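Long-range contacts in glucose-6-phosphate 1-dehydrogenase (Mycobacterium avium, PDB 4LGV), which probably catalyses the NADP+-dependent oxidation of glucose 6-phosphate to 6-phosphogluconolactone, the entry step of the pentose phosphate pathway: residues 191-199 / 250-258; 281-290 / 435-444. All coordinates share one frame; numbering follows the deposited sequence. Where two conformers were deposited one is given.

Contact 1. Residues 191-199 / 250-258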
loop_
_atom_site.group_PDB
_atom_site.type_symbol
_atom_site.label_atom_id
_atom_site.label_comp_id
_atom_site.label_asym_id
_atom_site.label_seq_id
_atom_site.Cartn_x
_atom_site.Cartn_y
_atom_site.Cartn_z
ATOM N N VAL A 191 17.330 28.017 -24.021
ATOM C CA VAL A 191 17.288 28.876 -22.854
ATOM C C VAL A 191 15.882 29.447 -22.635
ATOM O O VAL A 191 15.318 30.159 -23.508
ATOM C CB VAL A 191 18.253 30.051 -23.029
ATOM C CG1 VAL A 191 18.278 30.925 -21.793
ATOM C CG2 VAL A 191 19.689 29.572 -23.338
ATOM N N ASP A 192 15.306 29.116 -21.489
ATOM C CA ASP A 192 13.998 29.642 -21.098
ATOM C C ASP A 192 14.154 30.150 -19.688
ATOM O O ASP A 192 14.343 29.365 -18.766
ATOM C CB ASP A 192 12.932 28.546 -21.179
ATOM C CG ASP A 192 11.515 29.047 -20.838
ATOM O OD1 ASP A 192 11.362 30.053 -20.123
ATOM O OD2 ASP A 192 10.540 28.432 -21.328
ATOM N N HIS A 193 14.099 31.475 -19.527
ATOM C CA HIS A 193 14.390 32.095 -18.237
ATOM C C HIS A 193 13.537 31.550 -17.122
ATOM O O HIS A 193 14.020 31.415 -16.019
ATOM C CB HIS A 193 14.244 33.605 -18.329
ATOM C CG HIS A 193 15.064 34.178 -19.421
ATOM N ND1 HIS A 193 14.844 35.433 -19.929
ATOM C CD2 HIS A 193 16.071 33.632 -20.150
ATOM C CE1 HIS A 193 15.683 35.636 -20.924
ATOM N NE2 HIS A 193 16.442 34.565 -21.074
ATOM N N PHE A 194 12.277 31.194 -17.424
ATOM C CA PHE A 194 11.416 30.591 -16.392
ATOM C C PHE A 194 12.018 29.327 -15.757
ATOM O O PHE A 194 11.943 29.148 -14.554
ATOM C CB PHE A 194 10.036 30.286 -16.908
ATOM C CG PHE A 194 9.190 31.508 -17.127
ATOM C CD1 PHE A 194 8.838 32.329 -16.075
ATOM C CD2 PHE A 194 8.730 31.821 -18.364
ATOM C CE1 PHE A 194 8.058 33.452 -16.275
ATOM C CE2 PHE A 194 7.969 32.948 -18.574
ATOM C CZ PHE A 194 7.614 33.771 -17.539
ATOM N N LEU A 195 12.639 28.483 -16.555
ATOM C CA LEU A 195 13.270 27.250 -16.055
ATOM C C LEU A 195 14.377 27.474 -15.064
ATOM O O LEU A 195 14.578 26.673 -14.183
ATOM C CB LEU A 195 13.807 26.369 -17.198
ATOM C CG LEU A 195 12.776 25.326 -17.585
ATOM C CD1 LEU A 195 11.554 26.003 -18.187
ATOM C CD2 LEU A 195 13.397 24.356 -18.573
ATOM N N GLY A 196 15.049 28.620 -15.179
ATOM C CA GLY A 196 16.057 29.046 -14.219
ATOM C C GLY A 196 15.539 29.223 -12.832
ATOM O O GLY A 196 16.332 29.293 -11.906
ATOM N N LYS A 197 14.213 29.300 -12.665
ATOM C CA LYS A 197 13.589 29.395 -11.347
ATOM C C LYS A 197 13.309 28.052 -10.728
ATOM O O LYS A 197 12.837 27.978 -9.598
ATOM C CB LYS A 197 12.234 30.115 -11.452
ATOM C CG LYS A 197 12.319 31.562 -11.876
ATOM C CD LYS A 197 10.929 32.195 -12.094
ATOM C CE LYS A 197 11.007 33.719 -12.160
ATOM N NZ LYS A 197 11.355 34.255 -10.798
ATOM N N GLN A 198 13.476 26.988 -11.477
ATOM C CA GLN A 198 13.032 25.711 -10.998
ATOM C C GLN A 198 14.038 25.090 -10.039
ATOM O O GLN A 198 15.214 24.940 -10.378
ATOM C CB GLN A 198 12.772 24.774 -12.164
ATOM C CG GLN A 198 11.443 25.095 -12.812
ATOM C CD GLN A 198 11.022 24.093 -13.864
ATOM O OE1 GLN A 198 11.324 22.920 -13.755
ATOM N NE2 GLN A 198 10.256 24.556 -14.867
ATOM N N PRO A 199 13.569 24.692 -8.851
ATOM C CA PRO A 199 14.418 24.043 -7.886
ATOM C C PRO A 199 14.498 22.555 -8.167
ATOM O O PRO A 199 13.943 21.741 -7.395
ATOM C CB PRO A 199 13.696 24.340 -6.563
ATOM C CG PRO A 199 12.258 24.400 -6.904
ATOM C CD PRO A 199 12.210 24.906 -8.325
ATOM N N ASP A 250 3.875 31.011 -23.610
ATOM C CA ASP A 250 4.839 31.726 -22.789
ATOM C C ASP A 250 5.252 30.912 -21.567
ATOM O O ASP A 250 6.415 30.820 -21.282
ATOM C CB ASP A 250 4.258 33.074 -22.352
ATOM C CG ASP A 250 5.265 33.939 -21.656
ATOM O OD1 ASP A 250 6.425 33.981 -22.116
ATOM O OD2 ASP A 250 4.896 34.608 -20.656
ATOM N N VAL A 251 4.284 30.353 -20.844
ATOM C CA VAL A 251 4.548 29.663 -19.547
ATOM C C VAL A 251 4.107 28.206 -19.434
ATOM O O VAL A 251 4.678 27.435 -18.640
ATOM C CB VAL A 251 3.953 30.443 -18.340
ATOM C CG1 VAL A 251 4.532 31.834 -18.242
ATOM C CG2 VAL A 251 2.443 30.588 -18.470
ATOM N N VAL A 252 3.125 27.803 -20.218
ATOM C CA VAL A 252 2.568 26.463 -20.069
ATOM C C VAL A 252 3.380 25.376 -20.780
ATOM O O VAL A 252 3.781 24.384 -20.149
ATOM C CB VAL A 252 1.094 26.404 -20.510
ATOM C CG1 VAL A 252 0.547 24.986 -20.398
ATOM C CG2 VAL A 252 0.253 27.310 -19.638
ATOM N N GLN A 253 3.603 25.579 -22.072
ATOM C CA GLN A 253 4.220 24.591 -22.949
ATOM C C GLN A 253 5.518 24.026 -22.397
ATOM O O GLN A 253 5.755 22.827 -22.459
ATOM C CB GLN A 253 4.446 25.205 -24.339
ATOM C CG GLN A 253 5.198 24.327 -25.342
ATOM C CD GLN A 253 6.698 24.511 -25.266
ATOM O OE1 GLN A 253 7.182 25.624 -25.210
ATOM N NE2 GLN A 253 7.447 23.409 -25.235
ATOM N N ASN A 254 6.359 24.882 -21.879
ATOM C CA ASN A 254 7.684 24.486 -21.383
ATOM C C ASN A 254 7.717 24.549 -19.849
ATOM O O ASN A 254 7.781 23.526 -19.194
ATOM C CB ASN A 254 8.777 25.363 -22.017
ATOM C CG ASN A 254 10.153 24.768 -21.896
ATOM O OD1 ASN A 254 10.303 23.566 -21.898
ATOM N ND2 ASN A 254 11.167 25.608 -21.776
ATOM N N HIS A 255 7.632 25.748 -19.281
ATOM C CA HIS A 255 7.836 25.939 -17.830
ATOM C C HIS A 255 6.936 25.082 -16.950
ATOM O O HIS A 255 7.429 24.257 -16.159
ATOM C CB HIS A 255 7.662 27.422 -17.484
ATOM C CG HIS A 255 7.906 27.767 -16.045
ATOM N ND1 HIS A 255 8.981 27.291 -15.338
ATOM C CD2 HIS A 255 7.232 28.583 -15.188
ATOM C CE1 HIS A 255 8.944 27.764 -14.099
ATOM N NE2 HIS A 255 7.906 28.568 -13.988
ATOM N N LEU A 256 5.625 25.258 -17.074
ATOM C CA LEU A 256 4.722 24.639 -16.135
ATOM C C LEU A 256 4.609 23.145 -16.359
ATOM O O LEU A 256 4.508 22.392 -15.403
ATOM C CB LEU A 256 3.350 25.309 -16.149
ATOM C CG LEU A 256 3.292 26.714 -15.610
ATOM C CD1 LEU A 256 1.870 27.282 -15.597
ATOM C CD2 LEU A 256 3.851 26.788 -14.206
ATOM N N LEU A 257 4.606 22.708 -17.617
ATOM C CA LEU A 257 4.625 21.261 -17.882
ATOM C C LEU A 257 5.918 20.618 -17.400
ATOM O O LEU A 257 5.914 19.492 -16.915
ATOM C CB LEU A 257 4.398 20.987 -19.360
ATOM C CG LEU A 257 2.941 21.187 -19.818
ATOM C CD1 LEU A 257 2.808 20.976 -21.320
ATOM C CD2 LEU A 257 2.035 20.215 -19.094
ATOM N N GLN A 258 7.014 21.337 -17.456
ATOM C CA GLN A 258 8.275 20.806 -16.900
ATOM C C GLN A 258 8.183 20.686 -15.368
ATOM O O GLN A 258 8.706 19.762 -14.799
ATOM C CB GLN A 258 9.463 21.696 -17.299
ATOM C CG GLN A 258 9.872 21.533 -18.765
ATOM C CD GLN A 258 10.933 20.478 -18.961
ATOM O OE1 GLN A 258 11.845 20.322 -18.128
ATOM N NE2 GLN A 258 10.845 19.750 -20.070
HETATM O O HOH W 1 8.160 28.632 -20.612
#
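With CG turned opposite the backbone N in both Asp192 (chi1 -178°) and Asn254, the two side chains approach from opposite directions, so that Asn254 ND2 donates to Asp192 OD2 at 2.9 Å. The acceptor lies close to the amide plane, while the donor comes to the anti side of the carboxylate, tilted from its plane; asparagine offers this N-H without bringing a charge. His255 has the same first torsion, which extends its ring toward the loop. The flat imidazole gives Phe194 CB a face to sit over, 3.5 Å from the ring centroid, while on its other side His255 ND1 accepts from Gln198 NE2 at 3.1 Å, tilted 31° from the ring plane. The two rings are nearly parallel (22°) but slid apart, and Phe194 carries its ring onward to Val251, with CE2 3.6 Å from CG1. Residues 192-197 spell Asp-His-Phe-Leu-Gly-Lys, the signature run of glucose-6-phosphate dehydrogenases, which in relatives borders the sugar-phosphate pocket. Its aspartate opens an Asx turn, OD1 accepting from Phe194 N and also pairing with Lys163. Water 1 joins Asp192 OD2 to Asp250 O and His255 N, serving the helix where its wide, kinked turn breaks the regular bonding. Leu195 supplies a compact apolar branch between the polar pairs, its CD1 3.7 Å from His255 CA.

Contact 2. Residues 281-290 / 435-444; sequences AEVFRAMPSL and DAIEETWRIV
Arg442 and Met287 supply the main polar link. Both terminal nitrogens of the guanidinium, NH1 and NH2, donate end-on to the one carbonyl oxygen, Met287 O, each at 3.0 Å and within the carbonyl plane. A bend at chi3 (63°) brings the long arginine chain round to the type I beta turn from Phe284 to Met287, and Glu439, one helical turn earlier, fixes the rotation of the group: its OE1 takes NE and NH2 side-on in a salt bridge, the latter at 2.9 Å. An arginine suits the place because its planar donors can serve a carboxylate and a loop carbonyl at once. Further along, Leu290 N gives an almost straight bond (179°) to Ile443 O, 2.9 Å away, so the loop is tied to the helix backbone itself.

The apolar part centres on Phe284, a knob in the hole made by Ala436, Glu439, Thr440 and Ile443. Thr440 CG2 stands over the middle of its ring in a CH-pi contact, 3.7 Å from the centroid, whereas Ala436 CB lies at the ring edge, 3.9 Å from CE2. Small alanine and branched threonine let the ring settle close to the helix. Ile443 fills the next step, its CD1 3.9 Å from Met287 CB and its CG2 beside Leu290. Arg285 lays its CG against the Glu439 carboxylate, but its guanidinium pairs with Asp275 of the second subunit.

Helix 246-264 backs Phe284 and Met287 through Ala261 and Leu260, while strand 318-323 packs against Leu290.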
loop_
_atom_site.group_PDB
_atom_site.type_symbol
_atom_site.label_atom_id
_atom_site.label_comp_id
_atom_site.label_asym_id
_atom_site.label_seq_id
_atom_site.Cartn_x
_atom_site.Cartn_y
_atom_site.Cartn_z
ATOM N N ALA A 281 10.362 12.878 -19.884
ATOM C CA ALA A 281 9.761 12.516 -21.133
ATOM C C ALA A 281 8.712 11.424 -20.912
ATOM O O ALA A 281 7.650 11.475 -21.492
ATOM C CB ALA A 281 10.824 12.039 -22.150
ATOM N N GLU A 282 9.021 10.442 -20.082
ATOM C CA GLU A 282 8.040 9.395 -19.781
ATOM C C GLU A 282 6.711 9.953 -19.282
ATOM O O GLU A 282 5.692 9.348 -19.525
ATOM C CB GLU A 282 8.522 8.464 -18.660
ATOM C CG GLU A 282 9.560 7.515 -19.084
ATOM C CD GLU A 282 9.923 6.550 -17.945
ATOM O OE1 GLU A 282 9.466 6.707 -16.704
ATOM O OE2 GLU A 282 10.701 5.646 -18.333
ATOM N N VAL A 283 6.767 11.012 -18.477
ATOM C CA VAL A 283 5.561 11.620 -17.962
ATOM C C VAL A 283 4.736 12.115 -19.132
ATOM O O VAL A 283 3.563 11.833 -19.234
ATOM C CB VAL A 283 5.853 12.801 -17.027
ATOM C CG1 VAL A 283 4.564 13.539 -16.664
ATOM C CG2 VAL A 283 6.526 12.329 -15.754
ATOM N N PHE A 284 5.367 12.898 -19.994
ATOM C CA PHE A 284 4.645 13.569 -21.079
ATOM C C PHE A 284 4.042 12.524 -22.023
ATOM O O PHE A 284 2.946 12.733 -22.580
ATOM C CB PHE A 284 5.579 14.532 -21.838
ATOM C CG PHE A 284 6.122 15.652 -21.012
ATOM C CD1 PHE A 284 5.290 16.354 -20.125
ATOM C CD2 PHE A 284 7.450 16.013 -21.113
ATOM C CE1 PHE A 284 5.790 17.393 -19.375
ATOM C CE2 PHE A 284 7.954 17.047 -20.339
ATOM C CZ PHE A 284 7.118 17.758 -19.476
ATOM N N ARG A 285 4.736 11.407 -22.199
ATOM C CA ARG A 285 4.236 10.349 -23.118
ATOM C C ARG A 285 2.972 9.683 -22.622
ATOM O O ARG A 285 2.297 9.039 -23.390
ATOM C CB ARG A 285 5.317 9.318 -23.401
ATOM C CG ARG A 285 6.365 9.979 -24.287
ATOM C CD ARG A 285 7.514 9.099 -24.666
ATOM N NE ARG A 285 7.020 7.990 -25.466
ATOM C CZ ARG A 285 7.669 6.851 -25.655
ATOM N NH1 ARG A 285 8.828 6.628 -25.065
ATOM N NH2 ARG A 285 7.123 5.919 -26.423
ATOM N N ALA A 286 2.646 9.845 -21.354
ATOM C CA ALA A 286 1.456 9.260 -20.784
ATOM C C ALA A 286 0.375 10.310 -20.630
ATOM O O ALA A 286 -0.680 10.032 -20.023
ATOM C CB ALA A 286 1.756 8.639 -19.400
ATOM N N MET A 287 0.619 11.504 -21.142
ATOM C CA MET A 287 -0.388 12.565 -21.090
ATOM C C MET A 287 -1.111 12.688 -22.437
ATOM O O MET A 287 -0.494 12.851 -23.462
ATOM C CB MET A 287 0.261 13.930 -20.770
ATOM C CG MET A 287 0.912 14.013 -19.383
ATOM S SD MET A 287 1.666 15.587 -18.935
ATOM C CE MET A 287 0.212 16.647 -18.770
ATOM N N PRO A 288 -2.438 12.669 -22.430
ATOM C CA PRO A 288 -3.188 12.952 -23.632
ATOM C C PRO A 288 -3.114 14.443 -23.975
ATOM O O PRO A 288 -2.874 15.279 -23.107
ATOM C CB PRO A 288 -4.619 12.568 -23.254
ATOM C CG PRO A 288 -4.698 12.750 -21.789
ATOM C CD PRO A 288 -3.299 12.573 -21.241
ATOM N N SER A 289 -3.323 14.758 -25.237
ATOM C CA SER A 289 -3.426 16.137 -25.655
ATOM C C SER A 289 -4.581 16.852 -24.943
ATOM O O SER A 289 -5.572 16.248 -24.605
ATOM C CB SER A 289 -3.553 16.199 -27.178
ATOM O OG SER A 289 -4.687 15.483 -27.610
ATOM N N LEU A 290 -4.426 18.147 -24.742
ATOM C CA LEU A 290 -5.460 18.919 -24.048
ATOM C C LEU A 290 -6.802 18.897 -24.798
ATOM O O LEU A 290 -6.830 18.905 -26.042
ATOM C CB LEU A 290 -5.028 20.364 -23.864
ATOM C CG LEU A 290 -3.793 20.633 -23.042
ATOM C CD1 LEU A 290 -3.502 22.103 -23.056
ATOM C CD2 LEU A 290 -4.013 20.164 -21.626
ATOM N N ASP A 435 13.031 15.660 -27.076
ATOM C CA ASP A 435 11.881 14.754 -26.973
ATOM C C ASP A 435 10.782 15.393 -26.077
ATOM O O ASP A 435 9.621 15.341 -26.405
ATOM C CB ASP A 435 12.308 13.369 -26.481
ATOM C CG ASP A 435 13.096 13.403 -25.131
ATOM O OD1 ASP A 435 13.523 14.468 -24.607
ATOM O OD2 ASP A 435 13.332 12.330 -24.604
ATOM N N ALA A 436 11.172 16.047 -24.998
ATOM C CA ALA A 436 10.195 16.721 -24.137
ATOM C C ALA A 436 9.544 17.915 -24.840
ATOM O O ALA A 436 8.345 18.156 -24.740
ATOM C CB ALA A 436 10.867 17.177 -22.863
ATOM N N ILE A 437 10.346 18.654 -25.576
ATOM C CA ILE A 437 9.822 19.764 -26.322
ATOM C C ILE A 437 8.688 19.277 -27.249
ATOM O O ILE A 437 7.604 19.855 -27.270
ATOM C CB ILE A 437 10.968 20.479 -27.079
ATOM C CG1 ILE A 437 12.033 21.023 -26.088
ATOM C CG2 ILE A 437 10.409 21.383 -28.182
ATOM C CD1 ILE A 437 12.025 22.497 -25.840
ATOM N N GLU A 438 8.948 18.224 -28.005
ATOM C CA GLU A 438 7.981 17.729 -28.981
ATOM C C GLU A 438 6.740 17.151 -28.322
ATOM O O GLU A 438 5.652 17.400 -28.766
ATOM C CB GLU A 438 8.648 16.747 -29.929
ATOM C CG GLU A 438 9.684 17.490 -30.746
ATOM C CD GLU A 438 10.229 16.737 -31.959
ATOM O OE1 GLU A 438 9.588 15.760 -32.413
ATOM O OE2 GLU A 438 11.295 17.199 -32.480
ATOM N N GLU A 439 6.890 16.462 -27.217
ATOM C CA GLU A 439 5.733 15.986 -26.498
ATOM C C GLU A 439 4.904 17.120 -25.934
ATOM O O GLU A 439 3.691 17.054 -25.962
ATOM C CB GLU A 439 6.129 15.077 -25.321
ATOM C CG GLU A 439 6.689 13.714 -25.707
ATOM C CD GLU A 439 5.750 12.865 -26.525
ATOM O OE1 GLU A 439 4.520 12.851 -26.289
ATOM O OE2 GLU A 439 6.245 12.220 -27.453
ATOM N N THR A 440 5.528 18.162 -25.405
ATOM C CA THR A 440 4.736 19.254 -24.825
ATOM C C THR A 440 4.021 20.059 -25.889
ATOM O O THR A 440 2.919 20.534 -25.646
ATOM C CB THR A 440 5.543 20.178 -23.918
ATOM O OG1 THR A 440 6.692 20.638 -24.606
ATOM C CG2 THR A 440 5.999 19.398 -22.662
ATOM N N TRP A 441 4.624 20.185 -27.075
ATOM C CA TRP A 441 3.919 20.811 -28.204
ATOM C C TRP A 441 2.718 19.964 -28.641
ATOM O O TRP A 441 1.646 20.508 -28.861
ATOM C CB TRP A 441 4.850 21.075 -29.404
ATOM C CG TRP A 441 5.727 22.333 -29.226
ATOM C CD1 TRP A 441 7.091 22.372 -29.155
ATOM C CD2 TRP A 441 5.275 23.660 -29.039
ATOM N NE1 TRP A 441 7.522 23.646 -28.945
ATOM C CE2 TRP A 441 6.427 24.465 -28.849
ATOM C CE3 TRP A 441 4.008 24.258 -28.972
ATOM C CZ2 TRP A 441 6.353 25.843 -28.634
ATOM C CZ3 TRP A 441 3.932 25.631 -28.766
ATOM C CH2 TRP A 441 5.102 26.408 -28.605
ATOM N N ARG A 442 2.882 18.637 -28.697
ATOM C CA ARG A 442 1.742 17.766 -29.008
ATOM C C ARG A 442 0.622 17.992 -27.997
ATOM O O ARG A 442 -0.536 18.133 -28.370
ATOM C CB ARG A 442 2.165 16.301 -28.961
ATOM C CG ARG A 442 0.993 15.319 -29.030
ATOM C CD ARG A 442 1.396 13.877 -28.806
ATOM N NE ARG A 442 1.948 13.614 -27.470
ATOM C CZ ARG A 442 1.252 13.530 -26.334
ATOM N NH1 ARG A 442 -0.051 13.703 -26.303
ATOM N NH2 ARG A 442 1.868 13.246 -25.199
ATOM N N ILE A 443 0.983 18.061 -26.716
ATOM C CA ILE A 443 0.000 18.225 -25.658
ATOM C C ILE A 443 -0.814 19.501 -25.811
ATOM O O ILE A 443 -2.038 19.455 -25.720
ATOM C CB ILE A 443 0.665 18.155 -24.272
ATOM C CG1 ILE A 443 1.136 16.734 -24.024
ATOM C CG2 ILE A 443 -0.295 18.528 -23.171
ATOM C CD1 ILE A 443 2.149 16.608 -22.927
ATOM N N VAL A 444 -0.159 20.622 -26.090
ATOM C CA VAL A 444 -0.858 21.939 -26.124
ATOM C C VAL A 444 -1.477 22.272 -27.483
ATOM O O VAL A 444 -2.321 23.147 -27.583
ATOM C CB VAL A 444 0.041 23.121 -25.681
ATOM C CG1 VAL A 444 0.603 22.893 -24.289
ATOM C CG2 VAL A 444 1.178 23.393 -26.669
#

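Contact 1 lies at the heart of the chain, its centre about 2 Å from the chain centre; contact 2 is only partly buried, about 16 Å out, with two neighbouring subunits reaching its edge. Helix 246-264 connects them: its 250-258 part meets the signature loop and also faces contact 2, Gln253 NE2 probably bonding to Thr440 OG1 of helix 434-449 and Leu257 O packing against Phe284 CE1 of helix 273-284. Contact 1 joins the dinucleotide-binding and C-terminal family regions, largely with amide, carboxylate, imidazole and water beside a smaller apolar patch; contact 2 lies within the C-terminal region alone and combines aliphatic and aromatic packing with an arginine-glutamate pair toward the surface.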